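Local coordinates for putative secreted cellulose binding protein (Streptomyces coelicolor, PDB 4OY7), which oxidatively cleaves glycosidic bonds in cellulose with a copper cofactor, as the catalytic domain of a longer secreted lytic polysaccharide monooxygenase, at residues 6-14 against 82-92. Sequence-based numbering, arbitrary orientation.
Sequences MPGSRTYLC and YNAARSDWPRT
The stacked cation-pi pair of Arg10 and Trp89 joins the first turn of helix 10-18 to the loop that leads into strand 92-94, in the helix-and-loop region beside the beta-sandwich of this AA10 lytic polysaccharide monooxygenase. The Arg10 guanidinium lies almost flat over the five-membered ring of Trp89, planes 10° apart and Arg10 CZ 3.4 Å from Trp89 NE1. Extended from CG to NE, the arginine chain lays CD over the larger ring and the guanidinium over the smaller one, both on the same side of the indole. In the guanidinium plane, Arg10 NH1 donates to Tyr82 O at 2.8 Å, with an N-H...O angle of 162°; water 3 carries a second bond from Arg10 NH1 to Asn83 O. NE is paired with Asp190 of strand 184-193, which brings the sheet into the same cluster. The indole is itself fixed in its own plane, where Trp89 NE1 donates almost straight to Ala84 O at 3.0 Å. At the far edge of the ring, SG of Cys14, disulfide-bonded to Cys32, sits 3.6 Å from Trp89 CZ3. Thr11 CG2 rests centrally over one face of Tyr82, 3.7 Å from the ring centroid, and Thr11 OG1 bonds to Trp47 O. Leu13 CD1 lies 4.0 Å from Pro90 CB as the two side chains slide past each other in opposite directions. Beyond them, waters 1 and 2 link Thr92 OG1 to Gly8 O and Gly8 N, respectively. A leucine in place of Trp89 would probably leave Ala84 O without its indole donor and the guanidinium without its flat support, freer to tilt away from Tyr82 O. The arrangement illustrates how a buried arginine is accommodated: its charge is likely to be balanced chiefly by Asp190, with a carbonyl and a water at NH1 and the indole against one face.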
loop_
_atom_site.group_PDB
_atom_site.type_symbol
_atom_site.label_atom_id
_atom_site.label_comp_id
_atom_site.label_asym_id
_atom_site.label_seq_id
_atom_site.Cartn_x
_atom_site.Cartn_y
_atom_site.Cartn_z
ATOM N N MET A 6 -8.419 -0.735 0.229
ATOM C CA MET A 6 -9.071 -1.164 1.466
ATOM C C MET A 6 -8.365 -2.440 1.930
ATOM O O MET A 6 -8.427 -3.438 1.204
ATOM C CB MET A 6 -10.548 -1.507 1.209
ATOM C CG MET A 6 -11.479 -0.311 1.086
ATOM S SD MET A 6 -13.227 -0.660 1.451
ATOM C CE MET A 6 -13.107 -1.185 3.149
ATOM N N PRO A 7 -7.581 -2.398 3.053
ATOM C CA PRO A 7 -7.111 -1.208 3.810
ATOM C C PRO A 7 -6.175 -0.375 2.946
ATOM O O PRO A 7 -5.221 -0.900 2.352
ATOM C CB PRO A 7 -6.329 -1.816 4.984
ATOM C CG PRO A 7 -5.854 -3.116 4.467
ATOM C CD PRO A 7 -6.978 -3.630 3.590
ATOM N N GLY A 8 -6.473 0.913 2.878
ATOM C CA GLY A 8 -5.887 1.777 1.886
ATOM C C GLY A 8 -4.430 2.001 2.133
ATOM O O GLY A 8 -3.985 2.061 3.270
ATOM N N SER A 9 -3.685 2.140 1.045
ATOM C CA SER A 9 -2.261 2.377 1.093
ATOM C C SER A 9 -1.992 3.833 1.495
ATOM O O SER A 9 -2.916 4.656 1.541
ATOM C CB SER A 9 -1.660 2.086 -0.278
ATOM O OG SER A 9 -1.942 3.147 -1.170
ATOM N N ARG A 10 -0.736 4.144 1.814
ATOM C CA ARG A 10 -0.389 5.519 2.239
ATOM C C ARG A 10 -0.729 6.560 1.182
ATOM O O ARG A 10 -1.332 7.602 1.491
ATOM C CB ARG A 10 1.084 5.611 2.604
ATOM C CG ARG A 10 1.411 4.884 3.893
ATOM C CD ARG A 10 2.878 4.933 4.287
ATOM N NE ARG A 10 2.987 4.389 5.634
ATOM C CZ ARG A 10 4.112 4.156 6.283
ATOM N NH1 ARG A 10 5.282 4.413 5.703
ATOM N NH2 ARG A 10 4.065 3.649 7.514
ATOM N N THR A 11 -0.326 6.302 -0.054
ATOM C CA THR A 11 -0.628 7.269 -1.107
ATOM C C THR A 11 -2.138 7.408 -1.358
ATOM O O THR A 11 -2.630 8.491 -1.645
ATOM C CB THR A 11 0.086 6.984 -2.427
ATOM O OG1 THR A 11 -0.244 5.670 -2.897
ATOM C CG2 THR A 11 1.604 7.170 -2.281
ATOM N N TYR A 12 -2.873 6.309 -1.253
ATOM C CA TYR A 12 -4.303 6.354 -1.494
ATOM C C TYR A 12 -5.023 7.103 -0.383
ATOM O O TYR A 12 -5.800 7.983 -0.634
ATOM C CB TYR A 12 -4.872 4.939 -1.677
ATOM C CG TYR A 12 -6.350 4.935 -1.942
ATOM C CD1 TYR A 12 -6.873 5.496 -3.106
ATOM C CD2 TYR A 12 -7.241 4.412 -1.005
ATOM C CE1 TYR A 12 -8.244 5.493 -3.359
ATOM C CE2 TYR A 12 -8.599 4.407 -1.257
ATOM C CZ TYR A 12 -9.101 4.959 -2.416
ATOM O OH TYR A 12 -10.492 4.953 -2.630
ATOM N N LEU A 13 -4.732 6.757 0.859
ATOM C CA LEU A 13 -5.376 7.462 1.973
ATOM C C LEU A 13 -4.967 8.919 2.009
ATOM O O LEU A 13 -5.758 9.760 2.384
ATOM C CB LEU A 13 -5.091 6.799 3.305
ATOM C CG LEU A 13 -5.683 5.399 3.509
ATOM C CD1 LEU A 13 -5.428 4.882 4.910
ATOM C CD2 LEU A 13 -7.176 5.351 3.196
ATOM N N CYS A 14 -3.727 9.214 1.651
ATOM C CA CYS A 14 -3.310 10.593 1.682
ATOM C C CYS A 14 -4.003 11.403 0.588
ATOM O O CYS A 14 -4.409 12.557 0.809
ATOM C CB CYS A 14 -1.798 10.725 1.627
ATOM S SG CYS A 14 -0.988 10.417 3.233
ATOM N N TYR A 82 6.869 8.518 1.508
ATOM C CA TYR A 82 5.886 7.526 1.926
ATOM C C TYR A 82 6.573 6.365 2.633
ATOM O O TYR A 82 5.907 5.509 3.172
ATOM C CB TYR A 82 4.976 7.118 0.732
ATOM C CG TYR A 82 4.229 8.337 0.242
ATOM C CD1 TYR A 82 3.028 8.717 0.817
ATOM C CD2 TYR A 82 4.779 9.180 -0.719
ATOM C CE1 TYR A 82 2.370 9.859 0.422
ATOM C CE2 TYR A 82 4.133 10.331 -1.113
ATOM C CZ TYR A 82 2.920 10.679 -0.536
ATOM O OH TYR A 82 2.262 11.850 -0.873
ATOM N N ASN A 83 7.907 6.353 2.667
ATOM C CA ASN A 83 8.641 5.490 3.599
ATOM C C ASN A 83 8.838 6.033 5.027
ATOM O O ASN A 83 9.314 5.280 5.884
ATOM C CB ASN A 83 10.040 5.120 3.027
ATOM C CG ASN A 83 9.931 4.294 1.778
ATOM O OD1 ASN A 83 9.276 3.219 1.773
ATOM N ND2 ASN A 83 10.536 4.775 0.707
ATOM N N ALA A 84 8.492 7.294 5.297
ATOM C CA ALA A 84 8.747 7.900 6.613
ATOM C C ALA A 84 8.230 7.017 7.736
ATOM O O ALA A 84 7.074 6.604 7.745
ATOM C CB ALA A 84 8.123 9.290 6.685
ATOM N N ALA A 85 9.120 6.714 8.669
ATOM C CA ALA A 85 8.812 5.825 9.779
ATOM C C ALA A 85 8.153 6.643 10.901
ATOM O O ALA A 85 8.812 7.075 11.888
ATOM C CB ALA A 85 10.083 5.136 10.276
ATOM N N ARG A 86 6.853 6.872 10.710
ATOM C CA ARG A 86 6.032 7.710 11.580
ATOM C C ARG A 86 4.806 6.926 12.020
ATOM O O ARG A 86 4.329 6.048 11.293
ATOM C CB ARG A 86 5.526 8.921 10.791
ATOM C CG ARG A 86 6.569 9.901 10.365
ATOM C CD ARG A 86 5.993 10.954 9.441
ATOM N NE ARG A 86 5.133 11.844 10.208
ATOM C CZ ARG A 86 5.260 13.163 10.258
ATOM N NH1 ARG A 86 6.222 13.792 9.586
ATOM N NH2 ARG A 86 4.404 13.859 10.988
ATOM N N SER A 87 4.287 7.261 13.194
ATOM C CA SER A 87 3.096 6.586 13.712
ATOM C C SER A 87 1.802 7.363 13.474
ATOM O O SER A 87 0.728 6.911 13.899
ATOM C CB SER A 87 3.273 6.352 15.203
ATOM O OG SER A 87 3.322 7.565 15.917
ATOM N N ASP A 88 1.892 8.503 12.801
ATOM C CA ASP A 88 0.740 9.406 12.641
ATOM C C ASP A 88 0.130 9.374 11.224
ATOM O O ASP A 88 -0.726 10.204 10.928
ATOM C CB ASP A 88 1.051 10.844 13.125
ATOM C CG ASP A 88 2.220 11.505 12.384
ATOM O OD1 ASP A 88 2.953 10.808 11.640
ATOM O OD2 ASP A 88 2.351 12.748 12.502
ATOM N N TRP A 89 0.527 8.429 10.377
ATOM C CA TRP A 89 -0.113 8.242 9.085
ATOM C C TRP A 89 -1.590 7.878 9.295
ATOM O O TRP A 89 -1.960 7.388 10.374
ATOM C CB TRP A 89 0.538 7.099 8.312
ATOM C CG TRP A 89 1.908 7.334 7.769
ATOM C CD1 TRP A 89 3.102 6.910 8.306
ATOM C CD2 TRP A 89 2.246 7.996 6.544
ATOM N NE1 TRP A 89 4.140 7.279 7.501
ATOM C CE2 TRP A 89 3.656 7.972 6.425
ATOM C CE3 TRP A 89 1.502 8.654 5.564
ATOM C CZ2 TRP A 89 4.331 8.516 5.311
ATOM C CZ3 TRP A 89 2.164 9.199 4.480
ATOM C CH2 TRP A 89 3.589 9.165 4.377
ATOM N N PRO A 90 -2.443 8.153 8.298
ATOM C CA PRO A 90 -3.804 7.653 8.391
ATOM C C PRO A 90 -3.806 6.147 8.481
ATOM O O PRO A 90 -2.936 5.523 7.931
ATOM C CB PRO A 90 -4.434 8.097 7.059
ATOM C CG PRO A 90 -3.577 9.188 6.558
ATOM C CD PRO A 90 -2.199 8.861 7.037
ATOM N N ARG A 91 -4.781 5.555 9.156
ATOM C CA ARG A 91 -4.784 4.115 9.278
ATOM C C ARG A 91 -6.192 3.555 9.290
ATOM O O ARG A 91 -7.158 4.239 9.624
ATOM C CB ARG A 91 -4.035 3.645 10.524
ATOM C CG ARG A 91 -4.670 3.958 11.882
ATOM C CD ARG A 91 -3.725 3.683 13.066
ATOM N NE ARG A 91 -2.505 4.464 12.878
ATOM C CZ ARG A 91 -1.338 3.985 12.447
ATOM N NH1 ARG A 91 -0.351 4.831 12.193
ATOM N NH2 ARG A 91 -1.130 2.685 12.263
ATOM N N THR A 92 -6.263 2.279 8.970
ATOM C CA THR A 92 -7.499 1.523 8.984
ATOM C C THR A 92 -7.578 0.697 10.268
ATOM O O THR A 92 -6.640 -0.022 10.615
ATOM C CB THR A 92 -7.572 0.595 7.774
ATOM O OG1 THR A 92 -7.439 1.368 6.570
ATOM C CG2 THR A 92 -8.928 -0.144 7.727
HETATM O O HOH W 1 -4.882 1.273 5.715
HETATM O O HOH W 2 -8.985 1.798 4.163
HETATM O O HOH W 3 7.715 3.104 6.463
#